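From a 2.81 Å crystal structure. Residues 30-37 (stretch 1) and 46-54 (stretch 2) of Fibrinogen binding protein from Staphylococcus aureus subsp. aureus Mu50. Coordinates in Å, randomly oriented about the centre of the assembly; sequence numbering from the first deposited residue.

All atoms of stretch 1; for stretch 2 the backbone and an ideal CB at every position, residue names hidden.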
# COMPACT_ATOMS: atom_id res chain seq x y z
N ASP A 30 19.33 -4.42 -1.26
CA ASP A 30 19.82 -3.22 -1.98
C ASP A 30 19.40 -1.95 -1.26
O ASP A 30 18.72 -2.01 -0.25
CB ASP A 30 19.30 -3.20 -3.42
CG ASP A 30 17.79 -2.99 -3.51
OD1 ASP A 30 17.15 -2.45 -2.57
OD2 ASP A 30 17.23 -3.39 -4.52
N ASN A 31 19.74 -0.78 -1.81
CA ASN A 31 19.45 0.47 -1.12
C ASN A 31 18.01 0.84 -1.05
O ASN A 31 17.69 1.83 -0.42
CB ASN A 31 20.14 1.61 -1.79
CG ASN A 31 21.60 1.59 -1.55
OD1 ASN A 31 22.37 1.17 -2.45
ND2 ASN A 31 22.02 1.98 -0.32
N ASP A 32 17.15 0.08 -1.70
CA ASP A 32 15.74 0.44 -1.84
C ASP A 32 14.83 -0.60 -1.21
O ASP A 32 13.62 -0.47 -1.29
CB ASP A 32 15.40 0.58 -3.34
CG ASP A 32 16.07 1.82 -4.00
OD1 ASP A 32 15.92 2.96 -3.47
OD2 ASP A 32 16.73 1.65 -5.07
N THR A 33 15.39 -1.61 -0.56
CA THR A 33 14.59 -2.75 -0.23
C THR A 33 14.91 -3.38 1.10
O THR A 33 16.09 -3.65 1.43
CB THR A 33 14.84 -3.84 -1.21
OG1 THR A 33 14.72 -3.30 -2.53
CG2 THR A 33 13.84 -4.95 -0.98
N ILE A 34 13.85 -3.64 1.85
CA ILE A 34 13.94 -4.38 3.07
C ILE A 34 13.11 -5.64 2.95
O ILE A 34 11.95 -5.64 2.54
CB ILE A 34 13.53 -3.55 4.32
CG1 ILE A 34 14.68 -2.62 4.74
CG2 ILE A 34 13.16 -4.41 5.49
CD1 ILE A 34 16.02 -3.34 4.98
N LEU A 35 13.77 -6.71 3.34
CA LEU A 35 13.28 -8.06 3.32
C LEU A 35 13.14 -8.45 4.77
O LEU A 35 14.11 -8.41 5.52
CB LEU A 35 14.36 -8.90 2.65
CG LEU A 35 13.89 -10.04 1.76
CD1 LEU A 35 12.49 -9.74 1.14
CD2 LEU A 35 15.00 -10.31 0.72
N MET A 36 11.94 -8.77 5.21
CA MET A 36 11.74 -8.98 6.65
C MET A 36 11.14 -10.36 6.79
O MET A 36 9.99 -10.52 6.39
CB MET A 36 10.87 -7.85 7.20
CG MET A 36 10.08 -8.19 8.44
SD MET A 36 9.17 -6.78 9.29
CE MET A 36 10.35 -5.39 9.35
N VAL A 37 11.88 -11.37 7.29
CA VAL A 37 11.21 -12.68 7.43
C VAL A 37 10.45 -12.90 8.76
O VAL A 37 10.97 -12.68 9.82
CB VAL A 37 12.00 -13.93 6.94
CG1 VAL A 37 13.39 -13.57 6.57
CG2 VAL A 37 11.90 -15.07 7.91
N UNK A 46 8.70 -14.39 3.68
CA UNK A 46 9.52 -13.23 3.23
C UNK A 46 8.65 -12.02 2.82
O UNK A 46 8.05 -12.02 1.77
CB UNK A 46 10.40 -13.64 2.05
N UNK A 47 8.64 -11.00 3.65
CA UNK A 47 7.87 -9.77 3.45
C UNK A 47 8.81 -8.77 2.78
O UNK A 47 9.85 -8.43 3.33
CB UNK A 47 7.31 -9.22 4.77
N UNK A 48 8.47 -8.32 1.59
CA UNK A 48 9.31 -7.38 0.89
C UNK A 48 8.66 -6.03 0.94
O UNK A 48 7.44 -5.86 0.69
CB UNK A 48 9.56 -7.82 -0.55
N UNK A 49 9.51 -5.09 1.31
CA UNK A 49 9.13 -3.71 1.50
C UNK A 49 10.09 -2.94 0.63
O UNK A 49 11.26 -2.89 0.95
CB UNK A 49 9.18 -3.27 2.97
N UNK A 50 9.63 -2.40 -0.50
CA UNK A 50 10.51 -1.67 -1.43
C UNK A 50 10.09 -0.26 -1.43
O UNK A 50 8.95 0.04 -1.41
CB UNK A 50 10.47 -2.24 -2.85
N UNK A 51 11.06 0.60 -1.52
CA UNK A 51 10.89 2.02 -1.37
C UNK A 51 11.27 2.58 -2.76
O UNK A 51 11.40 3.79 -2.95
CB UNK A 51 11.74 2.59 -0.23
N UNK A 52 11.45 1.68 -3.74
CA UNK A 52 12.03 2.05 -5.02
C UNK A 52 11.14 3.07 -5.77
O UNK A 52 9.90 2.92 -5.80
CB UNK A 52 12.24 0.80 -5.87
N UNK A 53 11.75 4.12 -6.36
CA UNK A 53 11.01 5.28 -6.90
C UNK A 53 9.98 4.92 -7.96
O UNK A 53 8.91 5.55 -8.06
CB UNK A 53 12.00 6.29 -7.50
N UNK A 54 10.26 3.87 -8.71
CA UNK A 54 9.24 3.31 -9.59
C UNK A 54 8.44 2.20 -9.00
O UNK A 54 7.24 2.24 -9.11
CB UNK A 54 9.89 2.80 -10.88

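Residues 46-50 form a strand antiparallel to strand 33-37, and, as in any beta strand, successive side chains alternate between the sheet face carrying Thr-33, Leu-35 and Val-37 and the face carrying Ile-34 and Met-36.

Position 46 pairs with Val-37 as a non-hydrogen-bonded pair. Its ideal CB lies 4.5 Å from Leu-35 CD1, with no charge nearby, so any residue with an aliphatic stem would serve. It is Gln-46, whose CG lies 4.1 Å from Leu-35 CD1.

At position 47 the backbone makes a two-way pair with Met-36: Met-36 N donates to the carbonyl O of 47 (2.8 Å), and N of 47 donates to Met-36 O (3.1 Å). The CB turns to the Met-36 face, where an aliphatic residue fits. Leu-47 is found, its CB 4.4 Å from Met-36 CB.

Position 48 returns to the opposite face, with its ideal CB 3.9 Å from Leu-35 CD1 and 5.2 Å from Thr-33 CG2. Two carbon-rich neighbours favour leucine, isoleucine, valine or methionine. The residue is Leu-48; its CB packs on Leu-35 CD1 (3.9 Å), while its CG reaches to 4.0 Å from Thr-33 CG2.

Position 49 is held to Ile-34 by two 2.8 Å hydrogen bonds, from Ile-34 N to the O of 49 and from the N of 49 to Ile-34 O. Its CB points to the face of Ile-34 and Met-36, where a branched or long apolar side chain could touch both. Leu-49 does so with a single methyl: CD1 lies 4.0 Å from Ile-34 CG2 and 4.0 Å from Met-36 CB.

At position 50, opposite Thr-33, the ideal CB is 3.9 Å from Asp-32 O and 4.4 Å from Thr-33 OG1. These oxygens suit a small polar residue, though alanine would also fit. Ser-50 is deposited, and its OG donates a weak hydrogen bond to Asp-32 O (3.4 Å).

Position 51 leaves the strand with its CB sideways, but its N still donates to Asp-32 O (2.8 Å). The ideal CB is 3.7 Å from Asp-32 O, so an apolar side chain could rest there if its branches clear the carbonyl. Ile-51 has CG2 modelled too close to Asp-32 O, leaving that oxygen and its bonds less sure.

Position 52 has extended backbone angles and an ideal CB 4.1 Å from Asp-32 CB. The nearby carboxylate would favour a polar or basic residue. His-52 brings ND1 to 3.6 Å from Asp-32 OD2, a polar approach rather than a hydrogen bond.

Neither ideal CB at 53 or 54 has an atom of stretch 1 within 5.5 Å. The phi of -58° at 53 permits proline, and Pro-53 has CD 4.3 Å from Asp-32 OD1; Asn-54 is out of reach.

Stretch 2 (46-54) QLLLSIHPN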
# COMPACT_ATOMS: atom_id res chain seq x y z
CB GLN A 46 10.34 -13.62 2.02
CG GLN A 46 11.82 -13.65 2.14
CD GLN A 46 12.46 -14.28 0.89
OE1 GLN A 46 11.82 -14.36 -0.19
NE2 GLN A 46 13.71 -14.77 1.03
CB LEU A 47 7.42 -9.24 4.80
CG LEU A 47 6.37 -8.16 4.79
CD1 LEU A 47 5.13 -8.65 4.09
CD2 LEU A 47 6.04 -7.83 6.19
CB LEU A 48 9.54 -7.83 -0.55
CG LEU A 48 10.45 -6.98 -1.46
CD1 LEU A 48 11.15 -7.85 -2.55
CD2 LEU A 48 9.68 -5.86 -2.08
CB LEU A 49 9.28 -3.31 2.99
CG LEU A 49 8.46 -4.01 4.11
CD1 LEU A 49 9.28 -4.98 4.94
CD2 LEU A 49 7.85 -3.02 5.09
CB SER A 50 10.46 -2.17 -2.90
OG SER A 50 11.66 -1.82 -3.65
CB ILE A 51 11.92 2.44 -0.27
CG1 ILE A 51 11.85 3.86 0.24
CG2 ILE A 51 13.41 2.31 -0.80
CD1 ILE A 51 13.41 4.34 0.67
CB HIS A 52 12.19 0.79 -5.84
CG HIS A 52 12.79 1.03 -7.17
ND1 HIS A 52 14.14 0.90 -7.41
CD2 HIS A 52 12.25 1.49 -8.32
CE1 HIS A 52 14.40 1.22 -8.67
NE2 HIS A 52 13.26 1.58 -9.24
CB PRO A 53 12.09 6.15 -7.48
CG PRO A 53 13.28 5.31 -7.56
CD PRO A 53 13.20 4.29 -6.54
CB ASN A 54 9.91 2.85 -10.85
CG ASN A 54 10.63 3.99 -11.52
OD1 ASN A 54 10.08 5.10 -11.57
ND2 ASN A 54 11.88 3.75 -11.99
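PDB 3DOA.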